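Type IV secretion system protein DotB (Yersinia pseudotuberculosis IP 31758, PDB 6GEF) is an AAA+ ATPase of a type IVb secretion system, a member of the GSP E family that hydrolyses ATP, presumably to power protein export. Local coordinates at the interface of chains A and B. Numbering follows the deposited sequence. Chains: chain A/B, Type IV secretion system protein DotB.

Contact 1: the interface of chains A and B. Residues chain A 59, 138-139, 144; chain B 219, 234-235, 241.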
ATOM      1  N   LYS A  59      10.441 -35.841  23.222  1.00 55.52           N
ATOM      2  CA  LYS A  59       9.951 -34.730  24.045  1.00 57.39           C
ATOM      3  C   LYS A  59      10.204 -35.057  25.504  1.00 57.24           C
ATOM      4  O   LYS A  59      10.148 -36.212  25.915  1.00 55.02           O
ATOM      5  CB  LYS A  59       8.459 -34.484  23.816  1.00 59.18           C
ATOM      6  CG  LYS A  59       7.971 -33.180  24.384  1.00 62.26           C
ATOM      7  CD  LYS A  59       6.435 -33.094  24.276  1.00 66.41           C
ATOM      8  CE  LYS A  59       5.747 -33.770  25.453  1.00 70.61           C
ATOM      9  NZ  LYS A  59       4.568 -32.943  25.907  1.00 74.21           N
ATOM     10  N   VAL A 138       8.423 -26.145  22.762  1.00 59.43           N
ATOM     11  CA  VAL A 138       7.243 -26.534  23.520  1.00 56.14           C
ATOM     12  C   VAL A 138       7.377 -26.013  24.948  1.00 59.48           C
ATOM     13  O   VAL A 138       8.424 -25.488  25.359  1.00 61.00           O
ATOM     14  CB  VAL A 138       7.072 -28.066  23.553  1.00 57.98           C
ATOM     15  CG1 VAL A 138       6.836 -28.592  22.140  1.00 60.68           C
ATOM     16  CG2 VAL A 138       8.273 -28.760  24.146  1.00 58.15           C
ATOM     17  N   TYR A 139       6.300 -26.112  25.702  1.00 61.26           N
ATOM     18  CA  TYR A 139       6.239 -25.638  27.083  1.00 62.24           C
ATOM     19  C   TYR A 139       5.754 -26.764  27.957  1.00 61.47           C
ATOM     20  O   TYR A 139       4.631 -27.273  27.769  1.00 61.68           O
ATOM     21  CB  TYR A 139       5.277 -24.445  27.224  1.00 64.18           C
ATOM     22  CG  TYR A 139       5.529 -23.602  28.436  1.00 66.86           C
ATOM     23  CD1 TYR A 139       6.514 -22.604  28.415  1.00 67.90           C
ATOM     24  CD2 TYR A 139       4.792 -23.778  29.604  1.00 71.97           C
ATOM     25  CE1 TYR A 139       6.755 -21.824  29.546  1.00 71.15           C
ATOM     26  CE2 TYR A 139       5.043 -22.990  30.732  1.00 75.89           C
ATOM     27  CZ  TYR A 139       6.023 -22.019  30.681  1.00 74.46           C
ATOM     28  OH  TYR A 139       6.251 -21.247  31.786  1.00 76.15           O
ATOM     29  N   THR A 144      10.192 -23.650  29.123  1.00 65.61           N
ATOM     30  CA  THR A 144      10.319 -23.865  27.695  1.00 68.35           C
ATOM     31  C   THR A 144      11.355 -24.951  27.424  1.00 70.89           C
ATOM     32  O   THR A 144      12.497 -24.882  27.908  1.00 73.82           O
ATOM     33  CB  THR A 144      10.751 -22.575  26.996  1.00 69.95           C
ATOM     34  OG1 THR A 144      12.021 -22.176  27.472  1.00 68.78           O
ATOM     35  CG2 THR A 144       9.773 -21.444  27.286  1.00 71.37           C
TER
ATOM     36  N   ILE B 219      -1.066 -19.809  26.747  1.00 68.00           N
ATOM     37  CA  ILE B 219      -1.311 -21.180  27.152  1.00 69.39           C
ATOM     38  C   ILE B 219      -1.994 -21.210  28.516  1.00 70.00           C
ATOM     39  O   ILE B 219      -1.564 -20.536  29.454  1.00 78.38           O
ATOM     40  CB  ILE B 219       0.004 -22.000  27.186  1.00 71.57           C
ATOM     41  CG1 ILE B 219      -0.264 -23.429  27.606  1.00 70.14           C
ATOM     42  CG2 ILE B 219       0.989 -21.350  28.161  1.00 76.19           C
ATOM     43  CD1 ILE B 219       0.976 -24.225  27.869  1.00 77.32           C
ATOM     44  N   ALA B 234       1.851 -31.747  22.758  1.00 60.03           N
ATOM     45  CA  ALA B 234       2.845 -30.697  22.816  1.00 61.79           C
ATOM     46  C   ALA B 234       2.161 -29.346  22.687  1.00 62.01           C
ATOM     47  O   ALA B 234       1.428 -29.109  21.737  1.00 70.96           O
ATOM     48  CB  ALA B 234       3.862 -30.865  21.709  1.00 64.19           C
ATOM     49  N   GLN B 235       2.380 -28.461  23.644  1.00 60.76           N
ATOM     50  CA  GLN B 235       1.822 -27.130  23.675  1.00 56.76           C
ATOM     51  C   GLN B 235       2.895 -26.099  23.369  1.00 57.57           C
ATOM     52  O   GLN B 235       3.991 -26.176  23.893  1.00 63.28           O
ATOM     53  CB  GLN B 235       1.198 -26.832  25.047  1.00 57.47           C
ATOM     54  CG  GLN B 235       0.187 -27.859  25.515  1.00 59.48           C
ATOM     55  CD  GLN B 235      -0.394 -27.531  26.865  1.00 60.50           C
ATOM     56  OE1 GLN B 235       0.301 -27.653  27.890  1.00 63.10           O
ATOM     57  NE2 GLN B 235      -1.672 -27.110  26.890  1.00 56.30           N
ATOM     58  N   GLN B 241       7.087 -18.280  21.918  1.00 66.12           N
ATOM     59  CA  GLN B 241       7.818 -19.365  21.273  1.00 63.46           C
ATOM     60  C   GLN B 241       7.713 -19.333  19.758  1.00 64.96           C
ATOM     61  O   GLN B 241       8.648 -19.772  19.073  1.00 69.09           O
ATOM     62  CB  GLN B 241       7.333 -20.715  21.789  1.00 61.49           C
ATOM     63  CG  GLN B 241       7.353 -20.852  23.302  1.00 61.57           C
ATOM     64  CD  GLN B 241       6.681 -22.036  23.845  1.00 61.47           C
ATOM     65  OE1 GLN B 241       6.950 -22.424  24.977  1.00 65.51           O
ATOM     66  NE2 GLN B 241       5.776 -22.615  23.063  1.00 56.70           N
TER

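Contact 2: the interface of chains A and B. Residues chain A 18-22; chain B 227-229.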
ATOM      1  N   LEU A  18       1.028 -46.513  35.533  1.00100.47           N
ATOM      2  CA  LEU A  18       0.355 -45.534  34.697  1.00101.17           C
ATOM      3  C   LEU A  18       0.168 -46.058  33.275  1.00 96.66           C
ATOM      4  O   LEU A  18       1.006 -46.828  32.768  1.00 94.49           O
ATOM      5  CB  LEU A  18       1.124 -44.219  34.667  1.00100.17           C
ATOM      6  N   HIS A  19      -0.942 -45.648  32.651  1.00 86.30           N
ATOM      7  CA  HIS A  19      -1.124 -45.854  31.224  1.00 80.27           C
ATOM      8  C   HIS A  19       0.080 -45.308  30.463  1.00 78.25           C
ATOM      9  O   HIS A  19       0.665 -44.291  30.835  1.00 83.50           O
ATOM     10  CB  HIS A  19      -2.382 -45.175  30.755  1.00 79.16           C
ATOM     11  N   LEU A  20       0.484 -46.016  29.401  1.00 71.78           N
ATOM     12  CA  LEU A  20       1.694 -45.725  28.683  1.00 68.09           C
ATOM     13  C   LEU A  20       1.479 -46.138  27.234  1.00 64.26           C
ATOM     14  O   LEU A  20       0.787 -47.114  26.969  1.00 60.80           O
ATOM     15  CB  LEU A  20       2.888 -46.521  29.308  1.00 70.19           C
ATOM     16  CG  LEU A  20       2.707 -48.028  29.408  1.00 70.52           C
ATOM     17  CD1 LEU A  20       1.513 -48.406  30.282  1.00 73.43           C
ATOM     18  CD2 LEU A  20       2.650 -48.646  28.048  1.00 68.69           C
ATOM     19  N   PRO A  21       2.171 -45.497  26.293  1.00 65.73           N
ATOM     20  CA  PRO A  21       2.167 -46.001  24.912  1.00 66.71           C
ATOM     21  C   PRO A  21       2.627 -47.431  24.821  1.00 70.53           C
ATOM     22  O   PRO A  21       3.341 -47.914  25.718  1.00 64.83           O
ATOM     23  CB  PRO A  21       3.117 -45.045  24.170  1.00 67.51           C
ATOM     24  CG  PRO A  21       3.045 -43.777  24.949  1.00 71.25           C
ATOM     25  CD  PRO A  21       2.920 -44.216  26.417  1.00 69.47           C
ATOM     26  N   ILE A  22       2.242 -48.120  23.755  1.00 75.88           N
ATOM     27  CA  ILE A  22       2.625 -49.528  23.614  1.00 80.77           C
ATOM     28  C   ILE A  22       4.148 -49.622  23.578  1.00 77.58           C
ATOM     29  O   ILE A  22       4.820 -48.802  22.966  1.00 72.55           O
ATOM     30  CB  ILE A  22       2.002 -50.152  22.361  1.00 87.00           C
ATOM     31  CG1 ILE A  22       0.508 -49.891  22.295  1.00 88.87           C
ATOM     32  CG2 ILE A  22       2.353 -51.633  22.289  1.00 91.90           C
ATOM     33  CD1 ILE A  22       0.142 -48.586  21.613  1.00 91.58           C
TER
ATOM     34  N   LYS B 227      -2.875 -38.787  31.695  1.00 75.33           N
ATOM     35  CA  LYS B 227      -2.174 -39.982  31.268  1.00 76.54           C
ATOM     36  C   LYS B 227      -2.896 -40.627  30.123  1.00 70.67           C
ATOM     37  O   LYS B 227      -4.068 -40.957  30.246  1.00 70.40           O
ATOM     38  CB  LYS B 227      -2.003 -40.976  32.450  1.00 83.62           C
ATOM     39  CG  LYS B 227      -1.357 -40.349  33.680  1.00 87.02           C
ATOM     40  CD  LYS B 227      -0.230 -39.344  33.271  1.00 88.27           C
ATOM     41  CE  LYS B 227       0.896 -40.044  32.487  1.00 88.22           C
ATOM     42  NZ  LYS B 227       1.615 -41.039  33.282  1.00 92.65           N
ATOM     43  N   SER B 228      -2.197 -40.848  29.015  1.00 67.89           N
ATOM     44  CA  SER B 228      -2.781 -41.386  27.790  1.00 65.60           C
ATOM     45  C   SER B 228      -2.134 -42.710  27.443  1.00 69.99           C
ATOM     46  O   SER B 228      -0.927 -42.897  27.616  1.00 71.06           O
ATOM     47  CB  SER B 228      -2.619 -40.409  26.644  1.00 63.52           C
ATOM     48  OG  SER B 228      -3.260 -40.884  25.480  1.00 64.04           O
ATOM     49  N   ALA B 229      -2.947 -43.649  26.966  1.00 69.17           N
ATOM     50  CA  ALA B 229      -2.398 -44.926  26.467  1.00 67.65           C
ATOM     51  C   ALA B 229      -1.749 -44.762  25.081  1.00 66.62           C
ATOM     52  O   ALA B 229      -0.972 -45.601  24.694  1.00 65.85           O
ATOM     53  CB  ALA B 229      -3.491 -45.979  26.422  1.00 68.15           C
TER

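Contact 3: the interface of chains A and B. Residues chain A 105, 107, 134, 136-138; chain B 236, 241-242, 251, 255.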
ATOM      1  N   LYS A 105      14.035 -17.469  17.914  1.00 74.40           N
ATOM      2  CA  LYS A 105      12.908 -17.865  17.058  1.00 71.45           C
ATOM      3  C   LYS A 105      13.321 -18.133  15.638  1.00 71.73           C
ATOM      4  O   LYS A 105      12.453 -18.173  14.774  1.00 71.98           O
ATOM      5  CB  LYS A 105      11.726 -16.873  17.127  1.00 70.91           C
ATOM      6  CG  LYS A 105      11.446 -16.389  18.544  1.00 72.25           C
ATOM      7  CD  LYS A 105       9.995 -16.317  18.896  1.00 73.21           C
ATOM      8  CE  LYS A 105       9.710 -15.194  19.884  1.00 76.17           C
ATOM      9  NZ  LYS A 105       9.263 -13.946  19.177  1.00 79.07           N
ATOM     10  N   LEU A 107      13.824 -20.976  13.144  1.00 71.75           N
ATOM     11  CA  LEU A 107      13.249 -22.291  13.016  1.00 67.70           C
ATOM     12  C   LEU A 107      14.299 -23.311  12.634  1.00 66.50           C
ATOM     13  O   LEU A 107      15.195 -23.028  11.853  1.00 66.66           O
ATOM     14  CB  LEU A 107      12.137 -22.278  11.959  1.00 64.21           C
ATOM     15  CG  LEU A 107      11.027 -21.216  12.207  1.00 62.14           C
ATOM     16  CD1 LEU A 107       9.906 -21.344  11.204  1.00 60.72           C
ATOM     17  CD2 LEU A 107      10.445 -21.217  13.616  1.00 60.82           C
ATOM     18  N   ASN A 134      12.959 -31.599  12.726  1.00 52.15           N
ATOM     19  CA  ASN A 134      12.395 -30.348  13.195  1.00 51.70           C
ATOM     20  C   ASN A 134      12.524 -30.260  14.703  1.00 52.51           C
ATOM     21  O   ASN A 134      12.138 -31.181  15.403  1.00 54.36           O
ATOM     22  CB  ASN A 134      10.916 -30.255  12.794  1.00 52.41           C
ATOM     23  CG  ASN A 134      10.202 -29.130  13.497  1.00 51.46           C
ATOM     24  OD1 ASN A 134       9.502 -29.356  14.484  1.00 51.01           O
ATOM     25  ND2 ASN A 134      10.328 -27.940  12.965  1.00 52.65           N
ATOM     26  N   SER A 136      11.279 -27.763  17.705  1.00 54.60           N
ATOM     27  CA  SER A 136      10.238 -26.747  17.873  1.00 55.86           C
ATOM     28  C   SER A 136      10.043 -26.443  19.343  1.00 56.44           C
ATOM     29  O   SER A 136      10.012 -27.367  20.165  1.00 58.13           O
ATOM     30  CB  SER A 136       8.893 -27.199  17.274  1.00 54.25           C
ATOM     31  OG  SER A 136       8.905 -27.115  15.854  1.00 56.62           O
ATOM     32  N   PRO A 137       9.921 -25.165  19.717  1.00 56.63           N
ATOM     33  CA  PRO A 137       9.628 -24.835  21.110  1.00 56.37           C
ATOM     34  C   PRO A 137       8.356 -25.532  21.591  1.00 59.78           C
ATOM     35  O   PRO A 137       7.361 -25.597  20.876  1.00 63.85           O
ATOM     36  CB  PRO A 137       9.432 -23.329  21.069  1.00 57.12           C
ATOM     37  CG  PRO A 137      10.209 -22.849  19.916  1.00 58.44           C
ATOM     38  CD  PRO A 137      10.162 -23.971  18.900  1.00 57.70           C
ATOM     39  N   VAL A 138       8.423 -26.145  22.762  1.00 59.43           N
ATOM     40  CA  VAL A 138       7.243 -26.534  23.520  1.00 56.14           C
ATOM     41  C   VAL A 138       7.377 -26.013  24.948  1.00 59.48           C
ATOM     42  O   VAL A 138       8.424 -25.488  25.359  1.00 61.00           O
ATOM     43  CB  VAL A 138       7.072 -28.066  23.553  1.00 57.98           C
ATOM     44  CG1 VAL A 138       6.836 -28.592  22.140  1.00 60.68           C
ATOM     45  CG2 VAL A 138       8.273 -28.760  24.146  1.00 58.15           C
TER
ATOM     46  N   SER B 236       2.559 -25.130  22.527  1.00 57.82           N
ATOM     47  CA  SER B 236       3.445 -24.016  22.203  1.00 58.39           C
ATOM     48  C   SER B 236       2.688 -22.709  22.445  1.00 59.68           C
ATOM     49  O   SER B 236       1.615 -22.504  21.921  1.00 60.54           O
ATOM     50  CB  SER B 236       3.895 -24.095  20.747  1.00 58.11           C
ATOM     51  OG  SER B 236       4.512 -25.319  20.457  1.00 59.79           O
ATOM     52  N   GLN B 241       7.087 -18.280  21.918  1.00 66.12           N
ATOM     53  CA  GLN B 241       7.818 -19.365  21.273  1.00 63.46           C
ATOM     54  C   GLN B 241       7.713 -19.333  19.758  1.00 64.96           C
ATOM     55  O   GLN B 241       8.648 -19.772  19.073  1.00 69.09           O
ATOM     56  CB  GLN B 241       7.333 -20.715  21.789  1.00 61.49           C
ATOM     57  CG  GLN B 241       7.353 -20.852  23.302  1.00 61.57           C
ATOM     58  CD  GLN B 241       6.681 -22.036  23.845  1.00 61.47           C
ATOM     59  OE1 GLN B 241       6.950 -22.424  24.977  1.00 65.51           O
ATOM     60  NE2 GLN B 241       5.776 -22.615  23.063  1.00 56.70           N
ATOM     61  N   PHE B 242       6.599 -18.841  19.205  1.00 64.24           N
ATOM     62  CA  PHE B 242       6.304 -18.933  17.791  1.00 64.64           C
ATOM     63  C   PHE B 242       5.812 -17.592  17.285  1.00 67.02           C
ATOM     64  O   PHE B 242       4.625 -17.362  17.056  1.00 77.13           O
ATOM     65  CB  PHE B 242       5.269 -20.063  17.525  1.00 63.00           C
ATOM     66  CG  PHE B 242       5.888 -21.379  17.137  1.00 58.60           C
ATOM     67  CD1 PHE B 242       6.935 -21.438  16.232  1.00 58.31           C
ATOM     68  CD2 PHE B 242       5.402 -22.538  17.668  1.00 56.66           C
ATOM     69  CE1 PHE B 242       7.443 -22.661  15.834  1.00 58.36           C
ATOM     70  CE2 PHE B 242       5.923 -23.779  17.283  1.00 57.18           C
ATOM     71  CZ  PHE B 242       6.949 -23.823  16.379  1.00 57.20           C
ATOM     72  N   GLU B 251       5.016 -24.776  10.725  1.00 75.15           N
ATOM     73  CA  GLU B 251       5.944 -25.717  11.317  1.00 75.79           C
ATOM     74  C   GLU B 251       5.277 -27.047  11.679  1.00 71.81           C
ATOM     75  O   GLU B 251       5.921 -28.094  11.626  1.00 74.60           O
ATOM     76  CB  GLU B 251       6.625 -25.097  12.533  1.00 78.87           C
ATOM     77  CG  GLU B 251       7.795 -24.194  12.211  1.00 81.55           C
ATOM     78  CD  GLU B 251       8.943 -24.943  11.560  1.00 89.40           C
ATOM     79  OE1 GLU B 251       9.034 -24.918  10.333  1.00 96.62           O
ATOM     80  OE2 GLU B 251       9.755 -25.592  12.250  1.00 96.36           O
ATOM     81  N   ARG B 255       5.930 -31.647  11.851  1.00 60.33           N
ATOM     82  CA  ARG B 255       5.907 -32.218  13.163  1.00 57.33           C
ATOM     83  C   ARG B 255       4.989 -33.415  13.290  1.00 55.67           C
ATOM     84  O   ARG B 255       4.600 -33.810  14.400  1.00 51.77           O
ATOM     85  CB  ARG B 255       5.541 -31.148  14.233  1.00 54.97           C
ATOM     86  CG  ARG B 255       6.435 -29.944  14.226  1.00 54.56           C
ATOM     87  CD  ARG B 255       6.782 -29.498  15.604  1.00 56.78           C
ATOM     88  NE  ARG B 255       5.851 -28.716  16.298  1.00 57.30           N
ATOM     89  CZ  ARG B 255       5.482 -28.833  17.576  1.00 58.04           C
ATOM     90  NH1 ARG B 255       6.004 -29.724  18.323  1.00 58.87           N
ATOM     91  NH2 ARG B 255       4.547 -28.019  18.102  1.00 61.22           N
TER

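Contact 4: the interface of chains A and B. Residues chain A 295, 298-299, 302-303; chain B 279, 310-311, 314-315.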
ATOM      1  N   ALA A 295     -14.489 -36.246  -5.796  1.00 68.77           N
ATOM      2  CA  ALA A 295     -14.122 -35.123  -4.940  1.00 68.74           C
ATOM      3  C   ALA A 295     -13.008 -34.301  -5.560  1.00 66.28           C
ATOM      4  O   ALA A 295     -12.945 -33.085  -5.346  1.00 67.86           O
ATOM      5  CB  ALA A 295     -13.717 -35.632  -3.544  1.00 70.26           C
ATOM      6  N   ARG A 298     -14.713 -32.130  -8.302  1.00 70.59           N
ATOM      7  CA  ARG A 298     -15.340 -31.054  -7.554  1.00 73.38           C
ATOM      8  C   ARG A 298     -14.309 -29.981  -7.087  1.00 69.06           C
ATOM      9  O   ARG A 298     -14.511 -28.805  -7.302  1.00 67.44           O
ATOM     10  CB  ARG A 298     -16.038 -31.630  -6.304  1.00 81.91           C
ATOM     11  CG  ARG A 298     -17.378 -32.213  -6.539  1.00 87.58           C
ATOM     12  CD  ARG A 298     -18.337 -31.138  -7.044  1.00 91.28           C
ATOM     13  NE  ARG A 298     -19.440 -30.830  -6.156  1.00 94.84           N
ATOM     14  CZ  ARG A 298     -20.321 -31.713  -5.702  1.00100.96           C
ATOM     15  NH1 ARG A 298     -20.165 -33.029  -5.956  1.00100.17           N
ATOM     16  NH2 ARG A 298     -21.356 -31.274  -4.956  1.00105.13           N
ATOM     17  N   ARG A 299     -13.194 -30.449  -6.523  1.00 63.72           N
ATOM     18  CA  ARG A 299     -12.291 -29.545  -5.881  1.00 59.85           C
ATOM     19  C   ARG A 299     -11.593 -28.667  -6.908  1.00 59.20           C
ATOM     20  O   ARG A 299     -11.458 -27.443  -6.738  1.00 58.14           O
ATOM     21  CB  ARG A 299     -11.263 -30.326  -5.036  1.00 58.13           C
ATOM     22  CG  ARG A 299     -10.069 -29.491  -4.547  1.00 57.97           C
ATOM     23  CD  ARG A 299      -9.916 -29.581  -3.042  1.00 61.00           C
ATOM     24  NE  ARG A 299      -9.126 -28.504  -2.506  1.00 66.62           N
ATOM     25  CZ  ARG A 299      -7.800 -28.460  -2.455  1.00 70.67           C
ATOM     26  NH1 ARG A 299      -7.079 -29.467  -2.975  1.00 75.42           N
ATOM     27  NH2 ARG A 299      -7.192 -27.401  -1.916  1.00 69.80           N
ATOM     28  N   SER A 302     -13.987 -26.140  -8.318  1.00 59.57           N
ATOM     29  CA  SER A 302     -14.384 -25.081  -7.399  1.00 58.86           C
ATOM     30  C   SER A 302     -13.496 -23.835  -7.551  1.00 58.99           C
ATOM     31  O   SER A 302     -13.949 -22.728  -7.343  1.00 59.99           O
ATOM     32  CB  SER A 302     -14.376 -25.586  -5.969  1.00 59.29           C
ATOM     33  OG  SER A 302     -13.055 -25.882  -5.536  1.00 56.46           O
ATOM     34  N   ARG A 303     -12.236 -24.052  -7.928  1.00 61.78           N
ATOM     35  CA  ARG A 303     -11.278 -22.956  -7.933  1.00 61.50           C
ATOM     36  C   ARG A 303     -11.571 -21.903  -8.981  1.00 59.12           C
ATOM     37  O   ARG A 303     -10.991 -20.817  -8.933  1.00 54.87           O
ATOM     38  CB  ARG A 303      -9.843 -23.502  -8.084  1.00 62.20           C
ATOM     39  CG  ARG A 303      -9.159 -23.750  -6.736  1.00 61.16           C
ATOM     40  CD  ARG A 303      -9.359 -25.164  -6.272  1.00 62.84           C
ATOM     41  NE  ARG A 303     -10.443 -25.254  -5.299  1.00 62.48           N
ATOM     42  CZ  ARG A 303     -10.304 -25.031  -3.987  1.00 62.44           C
ATOM     43  NH1 ARG A 303      -9.145 -24.664  -3.476  1.00 63.32           N
ATOM     44  NH2 ARG A 303     -11.338 -25.144  -3.197  1.00 65.30           N
TER
ATOM     45  N   ASN B 279      -6.726 -30.652   4.974  1.00 80.55           N
ATOM     46  CA  ASN B 279      -6.616 -31.384   3.714  1.00 76.73           C
ATOM     47  C   ASN B 279      -5.353 -32.259   3.635  1.00 75.41           C
ATOM     48  O   ASN B 279      -5.286 -33.110   2.757  1.00 77.01           O
ATOM     49  CB  ASN B 279      -6.679 -30.416   2.533  1.00 77.49           C
ATOM     50  CG  ASN B 279      -8.078 -30.170   2.049  1.00 77.74           C
ATOM     51  OD1 ASN B 279      -8.823 -31.109   1.807  1.00 78.79           O
ATOM     52  ND2 ASN B 279      -8.439 -28.896   1.862  1.00 78.28           N
ATOM     53  N   GLY B 310     -15.683 -18.760  -4.183  1.00 67.69           N
ATOM     54  CA  GLY B 310     -16.210 -20.085  -4.471  1.00 65.53           C
ATOM     55  C   GLY B 310     -15.329 -21.201  -3.997  1.00 62.37           C
ATOM     56  O   GLY B 310     -15.762 -22.062  -3.234  1.00 60.03           O
ATOM     57  N   ALA B 311     -14.079 -21.190  -4.427  1.00 63.72           N
ATOM     58  CA  ALA B 311     -13.084 -22.143  -3.913  1.00 63.14           C
ATOM     59  C   ALA B 311     -13.073 -22.127  -2.397  1.00 59.23           C
ATOM     60  O   ALA B 311     -13.095 -23.174  -1.743  1.00 58.38           O
ATOM     61  CB  ALA B 311     -11.710 -21.835  -4.477  1.00 64.78           C
ATOM     62  N   TYR B 314     -16.130 -23.890  -1.006  1.00 58.04           N
ATOM     63  CA  TYR B 314     -16.034 -25.337  -1.189  1.00 59.29           C
ATOM     64  C   TYR B 314     -15.088 -25.939  -0.151  1.00 57.64           C
ATOM     65  O   TYR B 314     -15.419 -26.922   0.515  1.00 57.35           O
ATOM     66  CB  TYR B 314     -15.566 -25.670  -2.614  1.00 61.44           C
ATOM     67  CG  TYR B 314     -15.264 -27.130  -2.832  1.00 63.39           C
ATOM     68  CD1 TYR B 314     -16.228 -27.986  -3.284  1.00 65.49           C
ATOM     69  CD2 TYR B 314     -13.995 -27.672  -2.531  1.00 63.29           C
ATOM     70  CE1 TYR B 314     -15.942 -29.350  -3.470  1.00 67.24           C
ATOM     71  CE2 TYR B 314     -13.739 -29.008  -2.690  1.00 62.90           C
ATOM     72  CZ  TYR B 314     -14.719 -29.841  -3.129  1.00 66.08           C
ATOM     73  OH  TYR B 314     -14.530 -31.198  -3.295  1.00 72.04           O
ATOM     74  N   ASP B 315     -13.880 -25.386  -0.036  1.00 58.33           N
ATOM     75  CA  ASP B 315     -12.951 -25.846   0.983  1.00 61.82           C
ATOM     76  C   ASP B 315     -13.598 -25.817   2.374  1.00 61.92           C
ATOM     77  O   ASP B 315     -13.479 -26.779   3.143  1.00 61.92           O
ATOM     78  CB  ASP B 315     -11.686 -24.990   0.969  1.00 63.02           C
ATOM     79  CG  ASP B 315     -10.775 -25.292  -0.184  1.00 66.71           C
ATOM     80  OD1 ASP B 315     -10.740 -26.480  -0.599  1.00 70.97           O
ATOM     81  OD2 ASP B 315     -10.125 -24.343  -0.716  1.00 65.54           O
TER

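Contact 1: the interface of chains A and B
The end of strand 128-140 of chain A meets strand 232-237 of chain B, and the close part of the contact is largely backbone. The amide N of A:Tyr139 donates a hydrogen bond to the carbonyl O of B:Gln235 at 2.9 Å, approaching almost along the C=O axis (167°). Just before it, A:Val138 has CG1 anti to its carbonyl carbon, and this methyl packs on B:Ala234 CB at 3.8 Å. On the other side of the bond the extended side chain of B:Gln241 comes in tip first. Its amide OE1 lies 3.5 Å from A:Tyr139 CB, beside CG and CD1 of the ring. The two side chains cross at about a right angle, with ring and amide planes 41° apart. The same OE1 faces A:Thr144 CG2 at 3.8 Å and A:Val138 O at 3.4 Å, two acceptors that cannot bond as modelled, though the amide could be turned over.

The flanks are looser. At one, A:Lys59 brings its amino NZ no nearer than 4.2 Å to B:Ala234 CA; at the other, B:Ile219 CD1 merely approaches A:Tyr139 CD2 at 4.2 Å. The site fastens an N-terminal-domain strand of one subunit to its neighbour's ATPase domain, a junction expected to hold the hexameric ring together.

Contact 2: the interface of chains A and B
Two loop segments without regular structure run past each other here, A:Leu18 to A:Ile22 against B:Lys227 to B:Ala229. The side chain of B:Lys227 curls towards chain A. Its CB lies 4.5 Å from A:His19 CB, the last side-chain atom modelled in that residue. CG is anti to the carbonyl carbon (chi1 -53°), and from there the chain turns through CG and CD, with bends at chi2, chi3 and chi4. CE comes to 4.7 Å from A:Leu18 CB, and the amino group NZ at the tip closes to 3.5 Å of that same CB. The O of A:His19 lies 4.2 Å from NZ, too distant to bond.

The rest of the contact is backbone lying alongside backbone. A:His19 CB sits over the B:Ser228-B:Ala229 peptide, 4.1 Å from B:Ala229 N. The carbonyl oxygens of A:Leu20 and B:Ala229 face each other, but both are acceptors and cannot bond. No nitrogen or oxygen pair offers a bond, so the loops appear to be held by packing alone. The site lays the N-terminal segment of one subunit on its neighbour, which may add to the grip between subunits. Beyond A:Leu20, the carbonyl O of B:Ala229 lies 3.2 Å from A:Pro21 CA.

Contact 3: the interface of chains A and B
Alternate residues of strand 128-140 in chain A present A:Asn134 and A:Ser136 to two charged side chains of chain B. A:Asn134 has CG anti to its backbone N, which brings the amide across B:Glu251 obliquely, the amide and carboxylate planes 51° apart. Its ND2 donates to OE2 of B:Glu251 at 2.5 Å, in the plane of its own amide but from above the carboxylate, and bent (115° at H). The amide's rotation is set by A:Ser136, whose hydroxyl OG donates to A:Asn134 OD1 at 2.7 Å on an in-plane lone pair.

B:Arg255, bent at chi2 and chi3, crosses A:Asn134 obliquely, its guanidinium 34° from the asparagine amide. A:Ser136 CB rests against one guanidinium face, 3.4 Å above the plane towards its rim. On the opposite flank A:Leu107 spreads its two methyls: CD1 packs on B:Glu251 CG at 3.7 Å, and CD2 meets B:Phe242 CE1, 4.0 Å away, the two side chains crossing at about a right angle.

A:Pro137 slides antiparallel along B:Gln241, with CB to CB at 3.4 Å. Its carbonyl O accepts a hydrogen bond from the B:Ser236 hydroxyl OG at 2.9 Å, in the carbonyl plane. The patch thus seats one strand of chain A, with the loop carrying A:Leu107, on strand 232-237, helix 238-241, helix 245-253 and the flanking loops of the neighbouring ATPase domain.

Contact 4: the interface of chains A and B
The ring of B:Tyr314 forms the apolar centre, laid from helix 306-319 with one face on helix 293-302 of chain A. CG stands anti to the backbone N (chi1 172°), sending the ring along the partner helix. CE2 lies over A:Arg299 CA at 3.5 Å, CE1 over A:Arg298 CB at 3.6 Å, and the root of the ring over A:Ser302 CB. At the tip the hydroxyl OH lies 3.2 Å from the carbonyl O of A:Ala295, and B:Asp315 OD1 lies at the ring edge.

Outward from the ring, the B:Ala311 methyl CB sits centrally over one face of the A:Arg303 guanidinium, 3.5 Å from CZ; A:Arg299 NE lies above the other face, towards the rim.

The polar rim gathers on B:Asp315, which forms salt bridges with both arginines. A:Arg299 NE bonds the syn lone pair of OD1 at 3.2 Å (157° at H), and A:Arg303 NH1 takes the syn lone pair of OD2 at 2.9 Å, with NH2 bridging to OD2 beside it. The two positive charges would favour an ionised aspartate. This helix packing with its ionic rim probably holds neighbouring subunits together in the ring. A:Ser302 fixes A:Arg303: NE and NH2 both donate in plane to its hydroxyl OG, NE at 2.7 Å from that oxygen.

Contacts 1 and 3 form a continuous surface: their C-alpha centres are about 8 Å apart, they share A:Val138 and B:Gln241, and both join strand 128-140 of chain A to strand 232-237 of chain B. Contact 2 extends this side through the N-terminal segment, about 20 Å from contact 1. Contact 4 is separate, about 31 Å from contact 3 and 39 Å from contact 2, and pairs helices of the two ATPase domains. Fastening at such distant points should fix neighbouring subunits in orientation as well as position, and repetition among six copies is consistent with a hexameric secretion ATPase.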